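Local structure of chitin-binding domain 3 protein (Micromonospora aurantiaca ATCC 27029, 5OPF) at residues 59-64 with 129-134; 49-54 with 78-83; 146-149 with 154-157; 67-72 with 171-176; 20-25 with 36-41. The protein is a copper-dependent lytic polysaccharide monooxygenase of the AA10 family, probably cleaving cellulose chains oxidatively. All coordinates share one frame; numbering follows the deposited sequence.

Interaction 1 (59-64 with 129-134)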
# COMPACT_ATOMS: atom_id res chain seq x y z
N ASN A 59 11.14 -6.30 12.68
CA ASN A 59 10.02 -6.96 13.34
C ASN A 59 8.70 -6.29 12.95
O ASN A 59 8.00 -5.68 13.76
CB ASN A 59 10.22 -6.97 14.84
CG ASN A 59 9.13 -7.72 15.55
OD1 ASN A 59 8.38 -8.48 14.92
ND2 ASN A 59 9.01 -7.52 16.86
N HIS A 60 8.34 -6.45 11.68
CA HIS A 60 7.15 -5.77 11.16
C HIS A 60 5.89 -6.25 11.86
O HIS A 60 5.05 -5.44 12.25
CB HIS A 60 7.05 -5.96 9.64
CG HIS A 60 8.29 -5.55 8.92
ND1 HIS A 60 8.67 -4.24 8.80
CD2 HIS A 60 9.28 -6.29 8.36
CE1 HIS A 60 9.82 -4.18 8.17
NE2 HIS A 60 10.22 -5.41 7.90
N GLN A 61 5.74 -7.56 12.04
CA GLN A 61 4.52 -8.05 12.67
C GLN A 61 4.45 -7.63 14.13
O GLN A 61 3.35 -7.42 14.65
CB GLN A 61 4.42 -9.56 12.51
CG GLN A 61 3.10 -10.10 13.00
CD GLN A 61 2.95 -11.58 12.75
OE1 GLN A 61 3.90 -12.27 12.38
NE2 GLN A 61 1.74 -12.09 12.97
N GLY A 62 5.59 -7.50 14.80
CA GLY A 62 5.56 -7.04 16.17
C GLY A 62 5.12 -5.59 16.29
O GLY A 62 4.46 -5.21 17.26
N ALA A 63 5.48 -4.77 15.31
CA ALA A 63 5.17 -3.35 15.34
C ALA A 63 3.78 -3.01 14.84
O ALA A 63 3.31 -1.89 15.07
CB ALA A 63 6.20 -2.58 14.51
N ILE A 64 3.11 -3.93 14.15
CA ILE A 64 1.88 -3.61 13.42
C ILE A 64 0.77 -4.57 13.81
O ILE A 64 0.70 -5.68 13.26
CB ILE A 64 2.15 -3.61 11.91
CG1 ILE A 64 3.14 -2.49 11.61
CG2 ILE A 64 0.84 -3.43 11.13
CD1 ILE A 64 3.61 -2.50 10.22
N LEU A 129 -8.02 -6.34 8.07
CA LEU A 129 -6.89 -7.07 7.50
C LEU A 129 -5.98 -7.55 8.62
O LEU A 129 -5.55 -6.76 9.47
CB LEU A 129 -6.12 -6.18 6.53
CG LEU A 129 -4.98 -6.85 5.76
CD1 LEU A 129 -5.49 -7.95 4.85
CD2 LEU A 129 -4.21 -5.82 4.99
N ARG A 130 -5.69 -8.85 8.62
CA ARG A 130 -4.82 -9.49 9.60
C ARG A 130 -3.59 -10.08 8.92
O ARG A 130 -3.64 -10.47 7.75
CB ARG A 130 -5.55 -10.66 10.26
CG ARG A 130 -6.86 -10.31 10.87
CD ARG A 130 -7.54 -11.54 11.46
NE ARG A 130 -8.72 -11.14 12.20
CZ ARG A 130 -8.69 -10.53 13.38
NH1 ARG A 130 -7.53 -10.25 13.98
NH2 ARG A 130 -9.83 -10.19 13.97
N TRP A 131 -2.50 -10.17 9.66
CA TRP A 131 -1.31 -10.84 9.13
C TRP A 131 -1.63 -12.25 8.66
O TRP A 131 -1.12 -12.70 7.62
CB TRP A 131 -0.19 -10.84 10.16
CG TRP A 131 0.49 -9.51 10.32
CD1 TRP A 131 0.22 -8.55 11.25
CD2 TRP A 131 1.57 -9.00 9.52
NE1 TRP A 131 1.05 -7.47 11.08
CE2 TRP A 131 1.89 -7.72 10.02
CE3 TRP A 131 2.28 -9.48 8.42
CZ2 TRP A 131 2.91 -6.94 9.49
CZ3 TRP A 131 3.29 -8.69 7.88
CH2 TRP A 131 3.59 -7.44 8.43
N SER A 132 -2.49 -12.97 9.38
CA SER A 132 -2.81 -14.35 9.02
C SER A 132 -3.64 -14.45 7.74
O SER A 132 -3.77 -15.55 7.19
CB SER A 132 -3.55 -15.04 10.17
OG SER A 132 -4.79 -14.43 10.43
N ASP A 133 -4.21 -13.35 7.27
CA ASP A 133 -4.87 -13.35 5.97
C ASP A 133 -3.90 -13.30 4.80
O ASP A 133 -4.33 -13.51 3.66
CB ASP A 133 -5.78 -12.13 5.84
CG ASP A 133 -6.95 -12.14 6.81
OD1 ASP A 133 -7.61 -13.19 6.91
OD2 ASP A 133 -7.21 -11.09 7.45
N LEU A 134 -2.61 -13.04 5.04
CA LEU A 134 -1.65 -12.73 3.98
C LEU A 134 -0.72 -13.90 3.69
O LEU A 134 -0.25 -14.59 4.60
CB LEU A 134 -0.79 -11.54 4.40
CG LEU A 134 -1.50 -10.20 4.51
CD1 LEU A 134 -0.53 -9.17 5.06
CD2 LEU A 134 -2.07 -9.74 3.17
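The indole N-H of W131 donates to the backbone carbonyl of I64 across the contact, with NE1 and O 2.8 Å apart and an N-H...O angle of 152°. The carbonyl oxygen lies close to the indole plane, and NE1 in turn lies in the plane of the carbonyl, so the bond helps hold the ring in this orientation. Q61 covers one face of the indole: its CG sits 3.7 Å from the centroid of the five-membered ring of W131, almost on the ring normal. With CG anti to the backbone N (chi1 -173°), the extended Q61 chain runs back along W131 until NE2 comes 3.6 Å from W131 CB. The bond joins the residue after the short helix 60-63, whose N-cap is N59, to the 3-10 turn leading into strand 134-140, on the outside of the β-sandwich core. At the far end of the ring, CH2 of W131 meets CB of H60 at 4.0 Å, while the imidazole of H60 leads away to Y186 and Y112. A leucine in place of W131 would probably leave the I64 carbonyl without this donor and Q61 without a flat surface to lie on.

Interaction 2 (49-54 with 78-83)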
# COMPACT_ATOMS: atom_id res chain seq x y z
N ASN A 49 3.48 9.73 0.00
CA ASN A 49 4.83 9.20 -0.12
C ASN A 49 5.49 8.90 1.22
O ASN A 49 6.65 8.46 1.23
CB ASN A 49 5.70 10.20 -0.93
CG ASN A 49 6.01 11.47 -0.16
OD1 ASN A 49 5.57 11.66 0.97
ND2 ASN A 49 6.80 12.34 -0.76
N GLY A 50 4.79 9.10 2.33
CA GLY A 50 5.43 9.08 3.64
C GLY A 50 4.86 8.09 4.64
O GLY A 50 4.93 8.32 5.85
N LEU A 51 4.33 6.97 4.15
CA LEU A 51 3.67 5.99 5.03
C LEU A 51 4.71 5.00 5.57
O LEU A 51 4.79 3.82 5.19
CB LEU A 51 2.52 5.30 4.30
CG LEU A 51 1.35 4.87 5.20
CD1 LEU A 51 0.20 4.40 4.31
CD2 LEU A 51 1.74 3.82 6.22
N PHE A 52 5.51 5.51 6.52
CA PHE A 52 6.62 4.75 7.08
C PHE A 52 6.62 4.77 8.60
O PHE A 52 6.08 5.68 9.25
CB PHE A 52 7.99 5.23 6.54
CG PHE A 52 8.34 6.65 6.88
CD1 PHE A 52 8.84 6.98 8.13
CD2 PHE A 52 8.18 7.66 5.94
CE1 PHE A 52 9.17 8.29 8.43
CE2 PHE A 52 8.51 8.97 6.25
CZ PHE A 52 9.00 9.28 7.48
N ARG A 53 7.30 3.76 9.14
CA ARG A 53 7.80 3.72 10.51
C ARG A 53 9.32 3.77 10.46
O ARG A 53 9.93 3.56 9.41
CB ARG A 53 7.39 2.43 11.22
CG ARG A 53 5.88 2.20 11.34
CD ARG A 53 5.56 0.99 12.21
NE ARG A 53 5.80 1.29 13.62
CZ ARG A 53 4.95 1.91 14.42
NH1 ARG A 53 3.74 2.26 14.00
NH2 ARG A 53 5.30 2.16 15.67
N GLU A 54 9.93 4.06 11.62
CA GLU A 54 11.37 3.98 11.77
C GLU A 54 11.70 3.15 13.00
O GLU A 54 10.93 3.12 13.97
CB GLU A 54 12.01 5.38 11.86
CG GLU A 54 11.91 6.10 10.51
CD GLU A 54 12.51 7.48 10.47
OE1 GLU A 54 13.05 7.94 11.50
OE2 GLU A 54 12.43 8.11 9.39
N GLY A 78 -1.07 8.83 13.88
CA GLY A 78 -2.37 8.48 13.34
C GLY A 78 -2.73 9.10 12.01
O GLY A 78 -3.89 9.01 11.60
N ARG A 79 -1.76 9.69 11.30
CA ARG A 79 -2.04 10.37 10.04
C ARG A 79 -2.82 9.49 9.07
O ARG A 79 -3.69 9.99 8.34
CB ARG A 79 -0.73 10.83 9.41
CG ARG A 79 -0.86 11.36 7.99
CD ARG A 79 0.41 12.02 7.51
NE ARG A 79 0.53 13.34 8.12
CZ ARG A 79 1.52 14.20 7.91
NH1 ARG A 79 2.53 13.88 7.12
NH2 ARG A 79 1.50 15.39 8.51
N TYR A 80 -2.49 8.20 9.01
CA TYR A 80 -3.04 7.27 8.02
C TYR A 80 -4.11 6.33 8.59
O TYR A 80 -4.48 5.36 7.91
CB TYR A 80 -1.90 6.46 7.37
CG TYR A 80 -0.81 7.33 6.75
CD1 TYR A 80 -0.92 7.79 5.45
CD2 TYR A 80 0.32 7.68 7.47
CE1 TYR A 80 0.06 8.59 4.88
CE2 TYR A 80 1.31 8.47 6.91
CZ TYR A 80 1.17 8.93 5.62
OH TYR A 80 2.17 9.72 5.07
N ASN A 81 -4.65 6.63 9.77
CA ASN A 81 -5.58 5.71 10.43
C ASN A 81 -6.80 5.40 9.58
O ASN A 81 -7.34 4.28 9.66
CB ASN A 81 -6.04 6.30 11.76
CG ASN A 81 -4.98 6.24 12.84
OD1 ASN A 81 -3.85 5.81 12.60
ND2 ASN A 81 -5.33 6.68 14.04
N ALA A 82 -7.30 6.36 8.80
CA ALA A 82 -8.50 6.12 8.00
C ALA A 82 -8.28 5.08 6.90
O ALA A 82 -9.26 4.58 6.34
CB ALA A 82 -9.01 7.42 7.40
N LEU A 83 -7.03 4.73 6.59
CA LEU A 83 -6.79 3.66 5.64
C LEU A 83 -7.10 2.29 6.22
O LEU A 83 -7.13 1.31 5.46
CB LEU A 83 -5.35 3.72 5.12
CG LEU A 83 -4.89 5.06 4.54
CD1 LEU A 83 -3.51 4.87 3.95
CD2 LEU A 83 -5.88 5.61 3.51
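A leucine methine, not a methyl, sits over the centre of an aromatic ring: CG of L51 is 3.6 Å from the centroid of the Y80 ring and 10° off its normal. L51 and Y80 slide past one another in opposite directions, and CD1 of L51 comes to 3.7 Å from CD1 of Y80. The chi1 of L51, -149°, departs from a staggered value and sets the methine over the ring. On the other face of the ring lies CG of R79, the residue just before, so the phenol is held between two aliphatic groups. Its hydroxyl ends beside the backbone of G50, with OH 3.2 Å from G50 C, but bonds to the carbonyl of N47. L51 is the centre of an inverse gamma turn and leads into strand 52-54, part of the long excursion between the first strand and the rest of the immunoglobulin-like β-sandwich; Y80 follows helix 75-78 in the same excursion. A valine replacing Y80 would probably open a gap between L51 and R79 and leave the N47 carbonyl without its phenol partner. Beyond the ring, L51 and L83 reach toward each other tip to tip, their CD1 atoms 3.8 Å apart, and the carbonyl of G50 is held by Q76.

Interaction 3 (146-149 with 154-157)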
# COMPACT_ATOMS: atom_id res chain seq x y z
N SER A 146 20.86 2.46 -7.71
CA SER A 146 21.51 2.48 -9.01
C SER A 146 20.90 1.46 -9.96
O SER A 146 21.07 1.59 -11.18
CB SER A 146 23.00 2.18 -8.85
OG SER A 146 23.18 0.90 -8.27
N GLN A 147 20.17 0.47 -9.43
CA GLN A 147 19.59 -0.62 -10.21
C GLN A 147 18.10 -0.45 -10.48
O GLN A 147 17.52 -1.25 -11.20
CB GLN A 147 19.82 -1.95 -9.49
CG GLN A 147 21.27 -2.14 -9.06
CD GLN A 147 22.27 -1.93 -10.19
OE1 GLN A 147 23.15 -1.06 -10.14
NE2 GLN A 147 22.13 -2.73 -11.25
N TRP A 148 17.48 0.57 -9.90
CA TRP A 148 16.10 0.88 -10.20
C TRP A 148 16.03 1.65 -11.53
O TRP A 148 16.99 2.29 -11.98
CB TRP A 148 15.50 1.74 -9.09
CG TRP A 148 15.34 1.08 -7.74
CD1 TRP A 148 16.25 0.33 -7.06
CD2 TRP A 148 14.20 1.20 -6.89
NE1 TRP A 148 15.74 -0.05 -5.84
CE2 TRP A 148 14.48 0.48 -5.70
CE3 TRP A 148 12.97 1.85 -7.01
CZ2 TRP A 148 13.57 0.39 -4.65
CZ3 TRP A 148 12.06 1.76 -5.97
CH2 TRP A 148 12.37 1.04 -4.81
N THR A 149 14.85 1.62 -12.13
CA THR A 149 14.62 2.23 -13.43
C THR A 149 14.44 3.73 -13.27
O THR A 149 13.71 4.20 -12.40
CB THR A 149 13.38 1.58 -14.03
OG1 THR A 149 13.61 0.17 -14.13
CG2 THR A 149 13.05 2.16 -15.41
N GLY A 154 12.30 10.57 -9.80
CA GLY A 154 12.59 9.44 -8.93
C GLY A 154 13.03 8.23 -9.74
O GLY A 154 13.54 8.36 -10.85
N VAL A 155 12.81 7.06 -9.14
CA VAL A 155 13.15 5.78 -9.75
C VAL A 155 12.03 4.80 -9.43
O VAL A 155 11.25 4.99 -8.50
CB VAL A 155 14.51 5.25 -9.25
CG1 VAL A 155 15.65 6.16 -9.72
CG2 VAL A 155 14.54 5.11 -7.73
N SER A 156 11.96 3.73 -10.20
CA SER A 156 10.92 2.73 -9.98
C SER A 156 11.47 1.32 -10.18
O SER A 156 12.54 1.11 -10.75
CB SER A 156 9.73 2.93 -10.90
OG SER A 156 10.08 2.71 -12.26
N ILE A 157 10.71 0.34 -9.72
CA ILE A 157 11.04 -1.05 -9.96
C ILE A 157 9.77 -1.87 -9.96
O ILE A 157 8.80 -1.53 -9.28
CB ILE A 157 12.08 -1.56 -8.94
CG1 ILE A 157 12.70 -2.87 -9.44
CG2 ILE A 157 11.47 -1.69 -7.54
CD1 ILE A 157 14.00 -3.21 -8.74
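T149 and S156 form an antiparallel hydrogen-bonded pair at the start of the β-hairpin made by strands 149-151 and 154-162, on the outer edge of the four-stranded sheet of the β-sandwich. Both bonds of the pair are made: T149 N donates to S156 O at 2.7 Å, and S156 N returns a bond to T149 O at 2.9 Å. Each donor lies in the plane of the carbonyl it meets, and both N-H...O angles are 154°. T149 O has a further, weaker neighbour in the CA of V155, 3.1 Å away, a CA-H...O contact. The hydroxyl of S156 is satisfied by the carboxylate of E151, while the indole N-H of W148 bonds to the carbonyl of T143, so the polar edge of this buried ring has its own partner. Its carbon surface is left to meet the strand. The CB of W148 rests against V155, 3.7 Å from CB of V155. I157 crosses W148 at about a right angle, and its CG2, placed between the backbone N and the carbonyl carbon, lies over one face of the indole, 3.8 Å from the centroid of the six-membered ring of W148.

Interaction 4 (67-72 with 171-176)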
# COMPACT_ATOMS: atom_id res chain seq x y z
N GLY A 67 -5.45 -5.40 12.03
CA GLY A 67 -6.39 -4.30 11.88
C GLY A 67 -5.75 -2.94 11.71
O GLY A 67 -6.47 -1.95 11.51
N GLN A 68 -4.42 -2.86 11.79
CA GLN A 68 -3.67 -1.62 11.62
C GLN A 68 -2.62 -1.75 10.52
O GLN A 68 -1.72 -0.93 10.42
CB GLN A 68 -2.99 -1.21 12.93
CG GLN A 68 -3.96 -0.99 14.07
CD GLN A 68 -3.29 -0.81 15.40
OE1 GLN A 68 -3.80 -1.31 16.43
NE2 GLN A 68 -2.20 -0.10 15.42
N LEU A 69 -2.74 -2.77 9.66
CA LEU A 69 -1.72 -2.96 8.63
C LEU A 69 -1.67 -1.78 7.66
O LEU A 69 -0.59 -1.30 7.30
CB LEU A 69 -1.94 -4.27 7.87
CG LEU A 69 -1.36 -5.52 8.57
CD1 LEU A 69 -2.09 -5.85 9.86
CD2 LEU A 69 -1.36 -6.70 7.64
N CYS A 70 -2.84 -1.30 7.22
CA CYS A 70 -2.87 -0.30 6.16
C CYS A 70 -2.46 1.10 6.62
O CYS A 70 -2.14 1.95 5.78
CB CYS A 70 -4.23 -0.28 5.48
SG CYS A 70 -4.70 -1.87 4.74
N SER A 71 -2.46 1.35 7.93
CA SER A 71 -1.95 2.60 8.50
C SER A 71 -0.53 2.46 9.03
O SER A 71 -0.03 3.39 9.67
CB SER A 71 -2.84 3.06 9.63
OG SER A 71 -2.71 2.21 10.74
N GLY A 72 0.13 1.33 8.80
CA GLY A 72 1.47 1.14 9.32
C GLY A 72 1.52 1.11 10.84
O GLY A 72 2.48 1.62 11.43
N VAL A 171 -6.62 -7.82 -1.25
CA VAL A 171 -5.71 -6.76 -0.86
C VAL A 171 -4.28 -7.26 -1.04
O VAL A 171 -3.94 -8.38 -0.62
CB VAL A 171 -5.95 -6.30 0.60
CG1 VAL A 171 -5.02 -5.16 0.97
CG2 VAL A 171 -7.41 -5.87 0.80
N VAL A 172 -3.45 -6.43 -1.66
CA VAL A 172 -2.01 -6.60 -1.73
C VAL A 172 -1.40 -5.78 -0.59
O VAL A 172 -1.79 -4.63 -0.35
CB VAL A 172 -1.46 -6.12 -3.09
CG1 VAL A 172 0.03 -6.42 -3.21
CG2 VAL A 172 -2.23 -6.74 -4.25
N TYR A 173 -0.44 -6.37 0.13
CA TYR A 173 0.29 -5.66 1.17
C TYR A 173 1.76 -5.71 0.81
O TYR A 173 2.35 -6.79 0.73
CB TYR A 173 0.08 -6.29 2.54
CG TYR A 173 0.49 -5.45 3.73
CD1 TYR A 173 0.01 -4.15 3.90
CD2 TYR A 173 1.31 -5.97 4.73
CE1 TYR A 173 0.34 -3.39 5.02
CE2 TYR A 173 1.62 -5.23 5.86
CZ TYR A 173 1.13 -3.95 6.00
OH TYR A 173 1.40 -3.25 7.16
N THR A 174 2.35 -4.54 0.59
CA THR A 174 3.74 -4.41 0.18
C THR A 174 4.51 -3.73 1.30
O THR A 174 4.12 -2.65 1.78
CB THR A 174 3.84 -3.63 -1.14
OG1 THR A 174 3.12 -4.31 -2.18
CG2 THR A 174 5.29 -3.50 -1.59
N ILE A 175 5.63 -4.33 1.69
CA ILE A 175 6.53 -3.80 2.71
C ILE A 175 7.85 -3.46 2.04
O ILE A 175 8.51 -4.34 1.46
CB ILE A 175 6.77 -4.81 3.85
CG1 ILE A 175 5.44 -5.24 4.48
CG2 ILE A 175 7.74 -4.21 4.90
CD1 ILE A 175 5.58 -6.25 5.61
N TRP A 176 8.25 -2.19 2.12
CA TRP A 176 9.54 -1.72 1.62
C TRP A 176 10.43 -1.39 2.80
O TRP A 176 10.12 -0.49 3.58
CB TRP A 176 9.33 -0.46 0.79
CG TRP A 176 10.58 0.27 0.31
CD1 TRP A 176 11.82 -0.25 0.02
CD2 TRP A 176 10.65 1.66 0.00
NE1 TRP A 176 12.65 0.75 -0.45
CE2 TRP A 176 11.95 1.93 -0.47
CE3 TRP A 176 9.74 2.71 0.10
CZ2 TRP A 176 12.34 3.21 -0.87
CZ3 TRP A 176 10.13 3.97 -0.28
CH2 TRP A 176 11.41 4.20 -0.77
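One face of the Y173 phenol is covered by L69, whose CD2 lies 4.0 Å from the ring centroid, 22° off the normal and offset toward the rim. The first torsion of Y173 (chi1 -165°) turns the ring away from the backbone N and out toward residues 67-72. There L69 crosses it at about a right angle: CD2 meets CE2 of the phenol at 3.8 Å, and nearer the backbone CB of L69 touches CZ of Y173 at 3.6 Å. The leucine thus follows the phenol from the middle of its side out to its oxygen. At that end the hydroxyl of Y173 donates to the backbone carbonyl of L69, OH to O 2.8 Å, from a position tilted 30° from the carbonyl plane. The same oxygen accepts from G72 N at 3.1 Å, the bond that closes the type I turn from L69 to G72. The two donors arrive from opposite faces of the carbonyl plane, so one buried acceptor is gripped by an O-H and an N-H without their competing for space. A single residue supplies the phenol with both an apolar cover and an acceptor. The turn is also tied down covalently, since C70 is joined by a disulfide to C188. That cysteine belongs to strand 183-192, which pairs antiparallel with strand 169-178 on one side of Y173; strand 110-118 pairs with it on the other. The loop between helices 60-63 and 75-78 is thereby laid across the mixed sheet of the β-sandwich.

Interaction 5 (20-25 with 36-41)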
# COMPACT_ATOMS: atom_id res chain seq x y z
N GLY A 20 -7.24 16.40 -7.34
CA GLY A 20 -7.64 17.59 -8.07
C GLY A 20 -9.02 18.10 -7.72
O GLY A 20 -9.33 19.26 -8.03
N ASP A 21 -9.85 17.27 -7.10
CA ASP A 21 -11.22 17.62 -6.74
C ASP A 21 -11.57 17.06 -5.36
O ASP A 21 -12.63 16.47 -5.15
CB ASP A 21 -12.25 17.27 -7.83
CG ASP A 21 -12.50 15.77 -8.00
OD1 ASP A 21 -11.54 14.97 -7.94
OD2 ASP A 21 -13.70 15.40 -8.25
N PHE A 22 -10.70 17.32 -4.37
CA PHE A 22 -10.75 16.59 -3.10
C PHE A 22 -11.88 17.03 -2.19
O PHE A 22 -12.12 16.35 -1.18
CB PHE A 22 -9.40 16.61 -2.37
CG PHE A 22 -9.10 17.90 -1.63
CD1 PHE A 22 -8.63 19.01 -2.31
CD2 PHE A 22 -9.24 17.98 -0.25
CE1 PHE A 22 -8.34 20.18 -1.63
CE2 PHE A 22 -8.95 19.15 0.43
CZ PHE A 22 -8.49 20.24 -0.26
N GLN A 23 -12.57 18.13 -2.50
CA GLN A 23 -13.72 18.56 -1.73
C GLN A 23 -15.03 18.36 -2.49
O GLN A 23 -16.07 18.89 -2.09
CB GLN A 23 -13.55 20.02 -1.33
CG GLN A 23 -12.39 20.23 -0.39
CD GLN A 23 -12.43 21.61 0.21
OE1 GLN A 23 -13.50 22.15 0.48
NE2 GLN A 23 -11.26 22.20 0.39
N ASN A 24 -15.01 17.55 -3.55
CA ASN A 24 -16.21 17.29 -4.34
C ASN A 24 -17.22 16.52 -3.49
O ASN A 24 -16.94 15.38 -3.09
CB ASN A 24 -15.83 16.44 -5.55
CG ASN A 24 -16.98 16.27 -6.52
OD1 ASN A 24 -18.15 16.49 -6.18
ND2 ASN A 24 -16.65 15.87 -7.74
N PRO A 25 -18.40 17.07 -3.20
CA PRO A 25 -19.36 16.34 -2.36
C PRO A 25 -19.83 15.03 -2.97
O PRO A 25 -20.26 14.14 -2.22
CB PRO A 25 -20.53 17.34 -2.21
CG PRO A 25 -19.93 18.67 -2.50
CD PRO A 25 -18.87 18.43 -3.52
N GLN A 36 -14.26 9.22 3.50
CA GLN A 36 -13.97 9.20 4.93
C GLN A 36 -12.50 9.45 5.21
O GLN A 36 -12.14 10.05 6.23
CB GLN A 36 -14.48 7.91 5.60
CG GLN A 36 -13.91 6.59 5.08
CD GLN A 36 -12.63 6.12 5.77
OE1 GLN A 36 -12.54 6.12 7.01
NE2 GLN A 36 -11.66 5.69 4.99
N ALA A 37 -11.62 9.04 4.29
CA ALA A 37 -10.20 9.31 4.46
C ALA A 37 -9.90 10.79 4.31
O ALA A 37 -9.23 11.39 5.16
CB ALA A 37 -9.37 8.48 3.47
N TRP A 38 -10.38 11.42 3.23
CA TRP A 38 -10.12 12.85 3.03
C TRP A 38 -10.70 13.67 4.16
O TRP A 38 -10.11 14.68 4.59
CB TRP A 38 -10.70 13.30 1.70
CG TRP A 38 -9.84 13.01 0.48
CD1 TRP A 38 -10.05 12.07 -0.49
CD2 TRP A 38 -8.66 13.72 0.08
NE1 TRP A 38 -9.06 12.14 -1.44
CE2 TRP A 38 -8.20 13.16 -1.12
CE3 TRP A 38 -7.94 14.78 0.63
CZ2 TRP A 38 -7.07 13.63 -1.79
CZ3 TRP A 38 -6.82 15.24 -0.03
CH2 TRP A 38 -6.39 14.67 -1.22
N GLN A 39 -11.88 13.28 4.67
CA GLN A 39 -12.50 14.04 5.75
C GLN A 39 -11.72 13.90 7.05
O GLN A 39 -11.63 14.86 7.83
CB GLN A 39 -13.95 13.61 5.92
CG GLN A 39 -14.85 13.93 4.72
CD GLN A 39 -15.22 15.40 4.63
OE1 GLN A 39 -14.63 16.16 3.85
NE2 GLN A 39 -16.20 15.81 5.42
N ALA A 40 -11.15 12.72 7.31
CA ALA A 40 -10.46 12.48 8.58
C ALA A 40 -9.11 13.18 8.63
O ALA A 40 -8.75 13.79 9.65
CB ALA A 40 -10.29 10.98 8.80
N ASP A 41 -8.33 13.08 7.56
CA ASP A 41 -7.02 13.73 7.54
C ASP A 41 -6.53 13.79 6.10
O ASP A 41 -6.02 12.79 5.56
CB ASP A 41 -6.01 12.98 8.41
CG ASP A 41 -4.71 13.76 8.58
OD1 ASP A 41 -4.45 14.67 7.76
OD2 ASP A 41 -3.96 13.49 9.54
O HOH W 1 -12.50 16.78 1.48
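F22 meets W38 first through its CB, which stands 3.5 Å from the centroid of the six-membered ring of W38 and only 3° off the normal, a CH-pi contact over the face. CG comes next, 3.9 Å from CZ3 of W38. With chi1 at 79°, CG lies between the backbone N and the carbonyl carbon, and the phenyl ring is carried out past the rim of the indole. From there one ortho carbon, CD2, turns back to the indole and reaches CE3 of W38 at 3.6 Å. The two ring planes are inclined at 37°, an oblique pair that is neither a parallel stack nor a T-shaped one. Farther out the phenyl meets W46 edge-to-face, and CG of Q23 lies over one of its faces. A water bridges the same segments on the polar side, donating to the carbonyl of F22 at 2.7 Å and to OE1 of Q39. F22 belongs to the type I turn from D21 to N24, in the loop between helices 10-18 and 27-30, and W38 projects from helix 32-40. W46, on helix 43-46, meets both rings edge-to-face, while W18 of helix 10-18 also touches W38, so the contact joins this loop to three helices of the helical region.

Interactions 1, 2 and 4 form a connected group: the centres of 1 and 4 are about 8 Å apart, those of 2 and 4 about 10 Å. Interaction 4 meets interaction 1 where I175 CD1 touches W131 CH2 at 3.6 Å, and interaction 2 where R53 NH1 hydrogen-bonds to G72 O at 2.9 Å. Interaction 5 joins through interaction 2, by a hydrogen bond from Q36 NE2 to A82 O at 3.0 Å. Interaction 3 touches none of the others, but its nearest atoms come within about 4 Å of those of interaction 4. The copper, held by H1, H108 and Y185, lies about 7 Å from G50 and about 10 Å from the W148 side chain; F52 (49-54) and W176 (171-176) both meet the Y185 ring.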